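Local coordinates for hypothetical protein EF0647 (Enterococcus faecalis, PDB 1Z7U) that probably binds DNA as a dimeric winged helix-turn-helix transcriptional regulator of the HxlR type, at residues Met4-Lys8 / Gln9-Asn13; Tyr87-Tyr90 / Asp91-Ser95. One frame throughout, in Å; residues are numbered along the deposited sequence.

How the contacts relate
Contact 1 is the start of helix 8-17 with the loop before it, its centre about 21 Å from the centre of the chain; contact 2 is about two and a half turns of the long helix 84-110, its centre about 9 Å from that point. Their centres lie about 17 Å apart, yet both meet the second subunit, where Lys8 of one copy packs on Tyr90 of the other. Both are partly buried: contact 1 is peripheral and mostly polar, with Asp7 exposed; contact 2 sets buried Leu93 and Tyr90 against helix 24-33 and Leu89 against neighbouring loops. In each, a serine hydroxyl adds a second bond to the carbonyl four residues back, of N-cap Asp7 or mid-helix Tyr90.

Contact 1: Met4-Lys8 / Gln9-Asn13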
loop_
_atom_site.group_PDB
_atom_site.type_symbol
_atom_site.label_atom_id
_atom_site.label_comp_id
_atom_site.label_asym_id
_atom_site.label_seq_id
_atom_site.Cartn_x
_atom_site.Cartn_y
_atom_site.Cartn_z
HETATM N N MSE A 4 17.708 -0.134 -5.110
HETATM C CA MSE A 4 17.910 1.226 -5.638
HETATM C C MSE A 4 17.557 1.359 -7.123
HETATM O O MSE A 4 17.288 2.459 -7.609
HETATM C CB MSE A 4 19.342 1.697 -5.390
HETATM C CG MSE A 4 20.418 0.764 -5.968
HETATM SE SE MSE A 4 22.270 1.372 -5.549
HETATM C CE MSE A 4 22.380 2.910 -6.799
ATOM N N THR A 5 17.548 0.227 -7.820
ATOM C CA THR A 5 17.268 0.173 -9.256
ATOM C C THR A 5 15.771 0.060 -9.564
ATOM O O THR A 5 15.384 0.025 -10.720
ATOM C CB THR A 5 17.992 -1.022 -9.897
ATOM O OG1 THR A 5 17.604 -2.219 -9.217
ATOM C CG2 THR A 5 19.510 -0.860 -9.796
ATOM N N THR A 6 14.940 -0.030 -8.527
ATOM C CA THR A 6 13.506 -0.189 -8.706
ATOM C C THR A 6 12.785 1.146 -8.548
ATOM O O THR A 6 12.927 1.819 -7.524
ATOM C CB THR A 6 12.918 -1.247 -7.728
ATOM O OG1 THR A 6 13.389 -2.558 -8.089
ATOM C CG2 THR A 6 11.391 -1.239 -7.763
ATOM N N ASP A 7 12.015 1.529 -9.559
ATOM C CA ASP A 7 11.153 2.699 -9.431
ATOM C C ASP A 7 9.953 2.412 -8.510
ATOM O O ASP A 7 9.066 1.625 -8.845
ATOM C CB ASP A 7 10.673 3.193 -10.792
ATOM C CG ASP A 7 9.831 4.448 -10.673
ATOM O OD1 ASP A 7 10.335 5.449 -10.122
ATOM O OD2 ASP A 7 8.661 4.445 -11.098
ATOM N N LYS A 8 9.937 3.063 -7.358
ATOM C CA LYS A 8 8.939 2.813 -6.332
ATOM C C LYS A 8 7.479 3.122 -6.728
ATOM O O LYS A 8 6.580 2.328 -6.445
ATOM C CB LYS A 8 9.328 3.539 -5.050
ATOM C CG LYS A 8 8.478 3.133 -3.865
ATOM C CD LYS A 8 9.037 3.629 -2.561
ATOM C CE LYS A 8 9.944 2.596 -1.959
ATOM N NZ LYS A 8 10.417 3.080 -0.651
ATOM N N GLN A 9 7.264 4.267 -7.374
ATOM C CA GLN A 9 5.924 4.696 -7.774
ATOM C C GLN A 9 5.308 3.725 -8.788
ATOM O O GLN A 9 4.180 3.255 -8.603
ATOM C CB GLN A 9 5.964 6.132 -8.316
ATOM C CG GLN A 9 4.622 6.679 -8.812
ATOM C CD GLN A 9 3.704 7.125 -7.681
ATOM O OE1 GLN A 9 2.756 6.424 -7.328
ATOM N NE2 GLN A 9 3.981 8.298 -7.114
ATOM N N THR A 10 6.061 3.419 -9.843
ATOM C CA THR A 10 5.634 2.455 -10.867
ATOM C C THR A 10 5.264 1.108 -10.255
ATOM O O THR A 10 4.230 0.539 -10.602
ATOM C CB THR A 10 6.729 2.270 -11.958
ATOM O OG1 THR A 10 7.083 3.556 -12.473
ATOM C CG2 THR A 10 6.254 1.385 -13.115
ATOM N N SER A 11 6.083 0.601 -9.337
ATOM C CA SER A 11 5.773 -0.693 -8.764
ATOM C C SER A 11 4.727 -0.701 -7.642
ATOM O O SER A 11 3.998 -1.682 -7.505
ATOM C CB SER A 11 7.008 -1.550 -8.489
ATOM O OG SER A 11 7.833 -1.004 -7.530
ATOM N N ILE A 12 4.612 0.393 -6.883
ATOM C CA ILE A 12 3.422 0.589 -6.054
ATOM C C ILE A 12 2.133 0.568 -6.908
ATOM O O ILE A 12 1.197 -0.190 -6.614
ATOM C CB ILE A 12 3.511 1.855 -5.178
ATOM C CG1 ILE A 12 4.459 1.588 -3.997
ATOM C CG2 ILE A 12 2.131 2.266 -4.686
ATOM C CD1 ILE A 12 4.980 2.838 -3.295
ATOM N N ASN A 13 2.098 1.374 -7.967
ATOM C CA ASN A 13 0.955 1.425 -8.874
ATOM C C ASN A 13 0.583 0.072 -9.477
ATOM O O ASN A 13 -0.579 -0.283 -9.525
ATOM C CB ASN A 13 1.219 2.435 -9.997
ATOM C CG ASN A 13 1.089 3.874 -9.533
ATOM O OD1 ASN A 13 0.630 4.149 -8.420
ATOM N ND2 ASN A 13 1.476 4.806 -10.395
HETATM O O HOH W 1 9.490 6.771 -7.702
#
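Ile12 N donates to Lys8 O over 2.8 Å at a nearly straight 166°, a four-residue-back bond in the opening turns of helix 8-17. The bond before it ends on Asp7 O, which takes two donors from Ser11: its N at 3.2 Å, tilted modestly from the carbonyl plane, and its OG at 3.2 Å, well above that plane. Ser11 OG reaches this oxygen because chi1 of 65° sets it between the backbone N and the carbonyl carbon; Cys97 O of the second subunit is a weak alternative acceptor for its one proton. Asp7 OD2 accepts from Thr10 N at 3.1 Å, although the placing of this oxygen is less certain. A water donates to the other carboxylate oxygen, Asp7 OD1, at 2.9 Å. Further out, CD1 of Ile12 lies 3.6 Å from CG of Lys8, the two side chains running obliquely past each other, and the methyl CG2 of Thr6 rests 3.6 Å from Ser11 OG. Lys8 NZ continues to a salt bridge with Asp29 of the second subunit, while Thr6 OG1 bonds to Glu101 there. Asp7 is thus a helix N-cap, its carboxylate meeting a first-turn amide, at a helix start within the dimer interface.

Contact 2: Tyr87-Tyr90 / Asp91-Ser95; sequences YALY and DALSS
Tyr87 O accepts from Asp91 N at 3.0 Å. Ala88 O follows with Ala92 N at 3.1 Å. Leu89 O takes Leu93 N at 2.9 Å, with the donor nearly in line with the carbonyl; beside this bond CD1 of Leu89 approaches CG of Leu93 to 4.2 Å, an apolar pair. Around it, Leu89 touches Ile19 and Leu65, and Leu93 packs on Leu25 and Met28 of helix 24-33. Tyr90 O is gripped twice by Ser94, through N at 2.9 Å and OG at 3.1 Å, the two donors arriving from opposite faces of the carbonyl plane. With CG anti to the backbone N (chi1 179°), the Tyr90 ring brings CE2 to 3.3 Å from Ser94 OG, an oblique approach, while OD1 of Asp91 lies in plane at the ring edge. The ring also stacks on Phe32, and Asn2 of the second subunit is hydrogen-bonded to Ser94 OG. The chemistry is therefore two-sided: Leu93 and the Tyr90 ring pack helix 84-110 on helix 24-33, with Leu89 facing the loops around Ile19 and Leu65, while Ser94 couples the carbonyl of Tyr90 to the partner chain.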
loop_
_atom_site.group_PDB
_atom_site.type_symbol
_atom_site.label_atom_id
_atom_site.label_comp_id
_atom_site.label_asym_id
_atom_site.label_seq_id
_atom_site.Cartn_x
_atom_site.Cartn_y
_atom_site.Cartn_z
ATOM N N TYR A 87 -1.024 -14.095 -0.180
ATOM C CA TYR A 87 -0.788 -13.867 1.239
ATOM C C TYR A 87 0.168 -12.700 1.520
ATOM O O TYR A 87 -0.057 -11.925 2.447
ATOM C CB TYR A 87 -0.264 -15.151 1.907
ATOM C CG TYR A 87 -1.347 -16.169 2.180
ATOM C CD1 TYR A 87 -2.310 -15.935 3.164
ATOM C CD2 TYR A 87 -1.415 -17.350 1.463
ATOM C CE1 TYR A 87 -3.315 -16.847 3.422
ATOM C CE2 TYR A 87 -2.416 -18.285 1.718
ATOM C CZ TYR A 87 -3.358 -18.024 2.702
ATOM O OH TYR A 87 -4.352 -18.931 2.973
ATOM N N ALA A 88 1.235 -12.582 0.734
ATOM C CA ALA A 88 2.177 -11.483 0.902
ATOM C C ALA A 88 1.512 -10.121 0.660
ATOM O O ALA A 88 1.766 -9.186 1.409
ATOM C CB ALA A 88 3.415 -11.660 0.004
ATOM N N LEU A 89 0.650 -10.021 -0.363
ATOM C CA LEU A 89 -0.055 -8.759 -0.653
ATOM C C LEU A 89 -1.102 -8.466 0.415
ATOM O O LEU A 89 -1.268 -7.319 0.845
ATOM C CB LEU A 89 -0.692 -8.771 -2.041
ATOM C CG LEU A 89 -1.335 -7.467 -2.566
ATOM C CD1 LEU A 89 -0.401 -6.249 -2.516
ATOM C CD2 LEU A 89 -1.786 -7.696 -3.994
ATOM N N TYR A 90 -1.793 -9.513 0.864
ATOM C CA TYR A 90 -2.690 -9.383 1.996
ATOM C C TYR A 90 -1.998 -8.713 3.186
ATOM O O TYR A 90 -2.558 -7.804 3.782
ATOM C CB TYR A 90 -3.287 -10.736 2.405
ATOM C CG TYR A 90 -4.210 -10.604 3.592
ATOM C CD1 TYR A 90 -5.569 -10.415 3.418
ATOM C CD2 TYR A 90 -3.706 -10.622 4.895
ATOM C CE1 TYR A 90 -6.415 -10.263 4.515
ATOM C CE2 TYR A 90 -4.531 -10.470 5.981
ATOM C CZ TYR A 90 -5.888 -10.303 5.784
ATOM O OH TYR A 90 -6.720 -10.167 6.879
ATOM N N ASP A 91 -0.791 -9.169 3.519
ATOM C CA ASP A 91 0.015 -8.615 4.620
ATOM C C ASP A 91 0.449 -7.162 4.421
ATOM O O ASP A 91 0.421 -6.375 5.370
ATOM C CB ASP A 91 1.266 -9.468 4.843
ATOM C CG ASP A 91 0.962 -10.821 5.487
ATOM O OD1 ASP A 91 -0.177 -11.046 5.979
ATOM O OD2 ASP A 91 1.898 -11.662 5.518
ATOM N N ALA A 92 0.871 -6.819 3.202
ATOM C CA ALA A 92 1.223 -5.433 2.841
ATOM C C ALA A 92 0.018 -4.515 2.968
ATOM O O ALA A 92 0.130 -3.405 3.482
ATOM C CB ALA A 92 1.799 -5.358 1.414
ATOM N N LEU A 93 -1.134 -4.979 2.488
ATOM C CA LEU A 93 -2.376 -4.208 2.608
ATOM C C LEU A 93 -2.861 -4.051 4.050
ATOM O O LEU A 93 -3.401 -2.992 4.408
ATOM C CB LEU A 93 -3.477 -4.788 1.716
ATOM C CG LEU A 93 -3.266 -4.688 0.196
ATOM C CD1 LEU A 93 -4.454 -5.288 -0.547
ATOM C CD2 LEU A 93 -3.033 -3.261 -0.262
ATOM N N SER A 94 -2.674 -5.094 4.868
ATOM C CA SER A 94 -3.032 -5.032 6.297
ATOM C C SER A 94 -2.173 -4.036 7.050
ATOM O O SER A 94 -2.669 -3.359 7.935
ATOM C CB SER A 94 -2.917 -6.400 6.985
ATOM O OG SER A 94 -3.893 -7.280 6.495
ATOM N N SER A 95 -0.892 -3.954 6.698
ATOM C CA SER A 95 0.024 -2.941 7.261
ATOM C C SER A 95 -0.410 -1.507 6.951
ATOM O O SER A 95 -0.392 -0.666 7.837
ATOM C CB SER A 95 1.445 -3.167 6.759
ATOM O OG SER A 95 1.920 -4.424 7.192
#